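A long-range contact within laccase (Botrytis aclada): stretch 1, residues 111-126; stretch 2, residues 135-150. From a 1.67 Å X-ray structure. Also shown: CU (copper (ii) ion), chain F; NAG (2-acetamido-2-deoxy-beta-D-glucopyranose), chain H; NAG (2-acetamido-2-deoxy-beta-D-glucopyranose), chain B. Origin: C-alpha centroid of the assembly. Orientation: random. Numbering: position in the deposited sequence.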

# COMPACT_ATOMS: atom_id res chain seq x y z
N HIS A 111 -13.84 -14.04 4.52
CA HIS A 111 -13.51 -15.42 4.16
C HIS A 111 -12.77 -15.45 2.87
O HIS A 111 -13.34 -15.11 1.83
N VAL A 112 -11.48 -15.82 2.93
CA VAL A 112 -10.62 -15.79 1.76
C VAL A 112 -10.33 -17.21 1.37
O VAL A 112 -9.59 -17.92 2.07
N THR A 113 -10.82 -17.57 0.20
CA THR A 113 -10.55 -18.92 -0.35
C THR A 113 -9.57 -18.83 -1.47
O THR A 113 -9.73 -18.00 -2.40
N ASN A 114 -8.50 -19.61 -1.37
CA ASN A 114 -7.50 -19.65 -2.40
C ASN A 114 -7.91 -20.60 -3.48
O ASN A 114 -7.74 -21.79 -3.35
N ASN A 115 -8.38 -20.06 -4.58
CA ASN A 115 -8.71 -20.87 -5.76
C ASN A 115 -7.69 -20.83 -6.88
O ASN A 115 -8.01 -21.15 -8.04
N LEU A 116 -6.45 -20.47 -6.56
CA LEU A 116 -5.34 -20.65 -7.45
C LEU A 116 -4.93 -22.11 -7.29
O LEU A 116 -5.17 -22.70 -6.22
N GLU A 117 -4.36 -22.67 -8.34
CA GLU A 117 -3.87 -24.03 -8.26
C GLU A 117 -2.41 -24.15 -7.79
O GLU A 117 -2.06 -25.12 -7.13
N HIS A 118 -1.58 -23.16 -8.13
CA HIS A 118 -0.11 -23.31 -8.05
C HIS A 118 0.62 -22.26 -7.20
O HIS A 118 1.83 -22.12 -7.30
N ASN A 119 -0.13 -21.46 -6.42
CA ASN A 119 0.46 -20.56 -5.43
C ASN A 119 -0.35 -20.67 -4.15
O ASN A 119 -1.58 -20.79 -4.21
N GLY A 120 0.32 -20.58 -3.01
CA GLY A 120 -0.31 -20.13 -1.78
C GLY A 120 -0.78 -18.68 -2.01
O GLY A 120 -0.48 -18.07 -3.00
N THR A 121 -1.43 -18.13 -1.00
CA THR A 121 -1.74 -16.70 -1.02
C THR A 121 -1.92 -16.26 0.44
O THR A 121 -2.06 -17.03 1.34
N SER A 122 -2.02 -14.96 0.65
CA SER A 122 -2.07 -14.43 1.98
C SER A 122 -2.44 -12.99 1.77
O SER A 122 -1.73 -12.32 1.03
N ILE A 123 -3.49 -12.52 2.42
CA ILE A 123 -4.06 -11.21 2.08
C ILE A 123 -3.83 -10.27 3.21
O ILE A 123 -4.25 -10.54 4.34
N HIS A 124 -3.20 -9.14 2.88
CA HIS A 124 -2.90 -8.07 3.79
C HIS A 124 -3.88 -6.87 3.56
O HIS A 124 -4.27 -6.54 2.49
N TRP A 125 -4.23 -6.27 4.67
CA TRP A 125 -5.21 -5.15 4.73
C TRP A 125 -4.34 -3.95 5.01
O TRP A 125 -3.86 -3.74 6.14
N HIS A 126 -4.03 -3.20 3.94
CA HIS A 126 -2.95 -2.26 4.00
C HIS A 126 -3.22 -1.14 4.99
O HIS A 126 -4.17 -0.40 4.90
N GLU A 135 -2.64 -11.96 13.87
CA GLU A 135 -2.68 -13.14 13.07
C GLU A 135 -3.52 -13.00 11.78
O GLU A 135 -3.57 -13.87 10.96
N TYR A 136 -4.10 -11.82 11.59
CA TYR A 136 -4.88 -11.56 10.43
C TYR A 136 -4.27 -10.41 9.60
O TYR A 136 -4.90 -9.92 8.65
N ASP A 137 -3.02 -10.06 9.90
CA ASP A 137 -2.30 -9.08 9.11
C ASP A 137 -1.98 -9.51 7.67
O ASP A 137 -1.75 -8.68 6.79
N GLY A 138 -1.95 -10.82 7.45
CA GLY A 138 -1.80 -11.39 6.12
C GLY A 138 -0.43 -11.38 5.53
O GLY A 138 -0.30 -11.48 4.32
N VAL A 139 0.64 -11.45 6.36
CA VAL A 139 1.97 -11.49 5.84
C VAL A 139 2.42 -12.96 5.93
O VAL A 139 2.67 -13.38 7.05
N PRO A 140 2.59 -13.60 4.81
CA PRO A 140 3.01 -15.01 4.86
C PRO A 140 4.45 -15.07 5.30
O PRO A 140 5.28 -14.26 4.85
N GLY A 141 4.76 -16.03 6.18
CA GLY A 141 6.07 -16.04 6.76
C GLY A 141 6.25 -15.20 7.99
O GLY A 141 7.28 -15.29 8.68
N VAL A 142 5.33 -14.27 8.24
CA VAL A 142 5.39 -13.47 9.45
C VAL A 142 4.18 -13.70 10.35
O VAL A 142 4.31 -14.08 11.53
N THR A 143 2.96 -13.46 9.83
CA THR A 143 1.73 -13.57 10.66
C THR A 143 0.87 -14.79 10.37
O THR A 143 -0.12 -15.07 11.07
N GLN A 144 1.25 -15.52 9.35
CA GLN A 144 0.58 -16.75 8.96
C GLN A 144 1.43 -17.57 8.01
O GLN A 144 2.34 -17.08 7.36
N CYS A 145 1.06 -18.84 7.88
CA CYS A 145 1.47 -19.63 6.77
C CYS A 145 0.56 -19.19 5.59
O CYS A 145 -0.57 -18.74 5.82
N PRO A 146 1.03 -19.43 4.38
CA PRO A 146 0.19 -19.20 3.25
C PRO A 146 -1.05 -20.05 3.30
O PRO A 146 -1.08 -21.17 3.85
N ILE A 147 -2.10 -19.52 2.70
CA ILE A 147 -3.34 -20.27 2.46
C ILE A 147 -3.10 -21.19 1.26
O ILE A 147 -2.80 -20.74 0.12
N ALA A 148 -3.16 -22.50 1.49
CA ALA A 148 -2.91 -23.39 0.41
C ALA A 148 -4.04 -23.36 -0.64
O ALA A 148 -5.16 -23.06 -0.28
N PRO A 149 -3.75 -23.71 -1.89
CA PRO A 149 -4.77 -23.93 -2.90
C PRO A 149 -5.91 -24.76 -2.37
O PRO A 149 -5.72 -25.85 -1.73
N GLY A 150 -7.10 -24.21 -2.53
CA GLY A 150 -8.35 -24.84 -2.08
C GLY A 150 -8.69 -24.61 -0.63
O GLY A 150 -9.79 -24.94 -0.23

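Three residues cover the most surface: Ile147, Ser122 and Pro149. The second stretch has no regular helix or strand, and side chains of the first donate to three of its backbone carbonyls, Asp137 O, Gly138 O and Ile147 O.

Ile147 covers the most surface. Its CB leaves sideways, and the m, t rotamer carries CD1 to 4.0 Å from CG1 of Val112, a buried t valine that points toward the second stretch. CB of Ile147 also lies 4.2 Å from CG2 of Thr121, and its CG2 lies 3.9 Å from CB of Asn114. The backbone beside these contacts is tied down as well: Ile147 N donates to Thr121 O at 2.8 Å, while Ile147 O takes the amide of Asn114, ND2 to O 2.9 Å.

Asn114, rotamer t and pointing toward its partner, is the polar organiser. Besides reaching across, its ND2 donates to Asn119 O at 2.8 Å, and its OD1 accepts from Leu116 N at 2.9 Å, so one amide both shapes its own loop and grips the neighbour. Its backbone O also receives Gly150 N at 2.6 Å.

Pro149 packs against the backbone of that loop. Its C-gamma exo ring sits among carbonyls, with CB 3.1 Å from Leu116 O and CG 3.4 Å from Glu117 O and 3.3 Å from Asn119 O. The same loop carries sugar: Asn119 ND2 is bonded covalently to C1 of the chain B NAG at 1.4 Å, and His118 N donates to O7 of the chain H NAG at 2.9 Å.

Ser122 is the polar counterpart to Ile147. Pointing toward the second stretch as a t rotamer, it donates from OG to Gly138 O at 2.7 Å, and OG packs 3.6 Å from CD of Pro140 and 3.0 Å from CD of Gln144. Each stretch also has a glycine where a CB would clash: an ideal CB on Gly138 would come within 1.7 Å of Ile123 O, and the positive phi there favours glycine as well, while a CB on Gly120 would lie 2.8 Å from CB of Pro146.

At the far end His124, chi1 t, presents its ring edge to the backbone, donating from ND1 to Asp137 O at 2.7 Å. The oxygen of water 1 lies 2.8 Å from Trp125 O and 2.7 Å from Asp137 OD1, placed between the stretches. The pattern is two apolar residues, Ile147 and Pro149, glycines at two close backbone approaches, and side-chain donors matched to carbonyls.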

# COMPACT_ATOMS: atom_id res chain seq x y z
CB HIS A 111 -14.77 -16.27 4.01
CG HIS A 111 -15.74 -16.12 5.13
ND1 HIS A 111 -15.64 -16.85 6.30
CD2 HIS A 111 -16.85 -15.36 5.25
CE1 HIS A 111 -16.63 -16.51 7.11
NE2 HIS A 111 -17.39 -15.62 6.49
CB VAL A 112 -9.31 -15.05 1.97
CG1 VAL A 112 -8.48 -15.09 0.71
CG2 VAL A 112 -9.64 -13.53 2.33
CB THR A 113 -11.86 -19.57 -0.87
OG1 THR A 113 -12.84 -19.66 0.20
CG2 THR A 113 -11.55 -20.96 -1.51
CB ASN A 114 -6.10 -20.08 -1.88
CG ASN A 114 -5.08 -20.04 -2.92
OD1 ASN A 114 -5.33 -19.61 -4.06
ND2 ASN A 114 -3.81 -20.41 -2.53
CB ASN A 115 -10.12 -20.53 -6.24
CG ASN A 115 -11.16 -21.02 -5.29
OD1 ASN A 115 -11.15 -22.22 -4.88
ND2 ASN A 115 -12.04 -20.10 -4.86
CB LEU A 116 -4.16 -19.76 -7.05
CG LEU A 116 -4.50 -18.26 -7.06
CD1 LEU A 116 -3.24 -17.60 -6.42
CD2 LEU A 116 -4.87 -17.74 -8.46
CB GLU A 117 -4.00 -24.70 -9.63
CG GLU A 117 -5.43 -25.03 -10.00
CD GLU A 117 -5.51 -26.27 -10.88
OE1 GLU A 117 -4.74 -26.36 -11.89
OE2 GLU A 117 -6.31 -27.18 -10.52
CB HIS A 118 0.48 -23.34 -9.48
CG HIS A 118 -0.07 -24.43 -10.34
ND1 HIS A 118 -0.15 -25.74 -9.91
CD2 HIS A 118 -0.60 -24.41 -11.58
CE1 HIS A 118 -0.71 -26.48 -10.86
NE2 HIS A 118 -0.99 -25.70 -11.88
CB ASN A 119 0.34 -19.04 -5.81
CG ASN A 119 1.23 -18.56 -6.89
OD1 ASN A 119 1.07 -17.44 -7.31
ND2 ASN A 119 2.19 -19.36 -7.37
CB THR A 121 -2.94 -16.39 -1.88
OG1 THR A 121 -2.96 -14.97 -2.17
CG2 THR A 121 -4.27 -16.80 -1.19
CB SER A 122 -0.69 -14.43 2.60
OG SER A 122 -0.82 -14.06 3.94
CB ILE A 123 -5.55 -11.30 1.81
CG1 ILE A 123 -5.85 -12.39 0.81
CG2 ILE A 123 -6.12 -9.89 1.30
CD1 ILE A 123 -5.08 -12.43 -0.47
CB HIS A 124 -1.46 -7.62 3.62
CG HIS A 124 -1.12 -6.36 4.35
ND1 HIS A 124 -1.12 -6.29 5.73
CD2 HIS A 124 -0.70 -5.15 3.90
CE1 HIS A 124 -0.81 -5.05 6.09
NE2 HIS A 124 -0.52 -4.35 5.01
CB TRP A 125 -6.27 -5.48 5.81
CG TRP A 125 -6.62 -6.93 5.77
CD1 TRP A 125 -6.04 -7.95 6.53
CD2 TRP A 125 -7.52 -7.57 4.88
NE1 TRP A 125 -6.54 -9.14 6.12
CE2 TRP A 125 -7.40 -8.95 5.09
CE3 TRP A 125 -8.34 -7.12 3.82
CZ2 TRP A 125 -8.06 -9.86 4.34
CZ3 TRP A 125 -9.02 -8.04 3.06
CH2 TRP A 125 -8.90 -9.41 3.32
CB HIS A 126 -2.51 -1.79 2.61
CG HIS A 126 -1.33 -0.91 2.66
ND1 HIS A 126 -0.17 -1.19 2.00
CD2 HIS A 126 -1.16 0.29 3.25
CE1 HIS A 126 0.68 -0.22 2.20
NE2 HIS A 126 0.13 0.68 3.00
CB GLU A 135 -3.18 -14.32 13.91
CG GLU A 135 -4.59 -14.27 14.26
CD GLU A 135 -5.00 -13.34 15.45
OE1 GLU A 135 -4.14 -12.61 16.06
OE2 GLU A 135 -6.20 -13.41 15.79
CB TYR A 136 -6.32 -11.27 10.81
CG TYR A 136 -6.97 -12.50 11.45
CD1 TYR A 136 -6.97 -13.72 10.76
CD2 TYR A 136 -7.47 -12.46 12.73
CE1 TYR A 136 -7.52 -14.84 11.30
CE2 TYR A 136 -8.06 -13.58 13.30
CZ TYR A 136 -8.04 -14.77 12.59
OH TYR A 136 -8.59 -15.94 13.14
CB ASP A 137 -1.05 -8.62 9.84
CG ASP A 137 -0.43 -7.41 9.26
OD1 ASP A 137 -1.19 -6.42 8.97
OD2 ASP A 137 0.80 -7.37 9.12
CB VAL A 139 2.95 -10.67 6.58
CG1 VAL A 139 4.33 -10.72 5.95
CG2 VAL A 139 2.42 -9.13 6.56
CB PRO A 140 2.82 -15.47 3.41
CG PRO A 140 3.06 -14.26 2.60
CD PRO A 140 2.63 -13.08 3.43
CB VAL A 142 5.53 -11.97 9.13
CG1 VAL A 142 5.44 -11.13 10.47
CG2 VAL A 142 6.80 -11.66 8.25
CB THR A 143 0.87 -12.31 10.55
OG1 THR A 143 0.42 -12.21 9.22
CG2 THR A 143 1.67 -11.07 10.92
CB GLN A 144 -0.72 -16.48 8.21
CG GLN A 144 -0.58 -15.73 6.92
CD GLN A 144 -1.92 -15.58 6.22
OE1 GLN A 144 -2.62 -14.58 6.43
NE2 GLN A 144 -2.31 -16.58 5.44
CB CYS A 145 1.23 -21.12 6.99
SG CYS A 145 2.33 -21.81 8.30
CB PRO A 146 1.08 -19.51 2.07
CG PRO A 146 2.48 -19.40 2.61
CD PRO A 146 2.36 -19.88 3.96
CB ILE A 147 -4.53 -19.35 2.10
CG1 ILE A 147 -4.70 -18.27 3.16
CG2 ILE A 147 -5.83 -20.20 1.96
CD1 ILE A 147 -5.67 -17.06 2.74
CB ALA A 148 -2.77 -24.86 0.98
CB PRO A 149 -4.00 -24.60 -4.04
CG PRO A 149 -2.70 -23.94 -4.00
CD PRO A 149 -2.42 -23.87 -2.48
CU CU F . 0.54 -2.71 0.95
C1 NAG H . -2.97 -19.88 -13.43
C2 NAG H . -1.94 -20.80 -12.83
C3 NAG H . -0.85 -21.03 -13.84
C4 NAG H . -1.39 -21.56 -15.16
C5 NAG H . -2.47 -20.60 -15.61
C6 NAG H . -3.08 -21.09 -16.93
C7 NAG H . -1.54 -20.35 -10.49
C8 NAG H . -0.79 -19.48 -9.55
N2 NAG H . -1.32 -20.10 -11.73
O3 NAG H . 0.09 -21.90 -13.27
O4 NAG H . -0.33 -21.55 -16.12
O5 NAG H . -3.47 -20.54 -14.60
O6 NAG H . -3.75 -22.30 -16.66
O7 NAG H . -2.31 -21.21 -10.09
C1 NAG B . 3.06 -18.92 -8.41
C2 NAG B . 4.50 -19.35 -8.45
C3 NAG B . 5.34 -18.87 -9.62
C4 NAG B . 4.61 -19.25 -10.88
C5 NAG B . 3.13 -18.80 -10.80
C6 NAG B . 2.28 -19.38 -11.91
C7 NAG B . 5.02 -19.86 -6.09
C8 NAG B . 5.87 -19.38 -4.94
N2 NAG B . 5.18 -19.12 -7.20
O3 NAG B . 6.63 -19.46 -9.50
O4 NAG B . 5.14 -18.63 -12.02
O5 NAG B . 2.49 -19.25 -9.64
O6 NAG B . 1.16 -18.54 -12.09
O7 NAG B . 4.29 -20.84 -5.95
O HOH W 1 -3.50 -5.94 7.76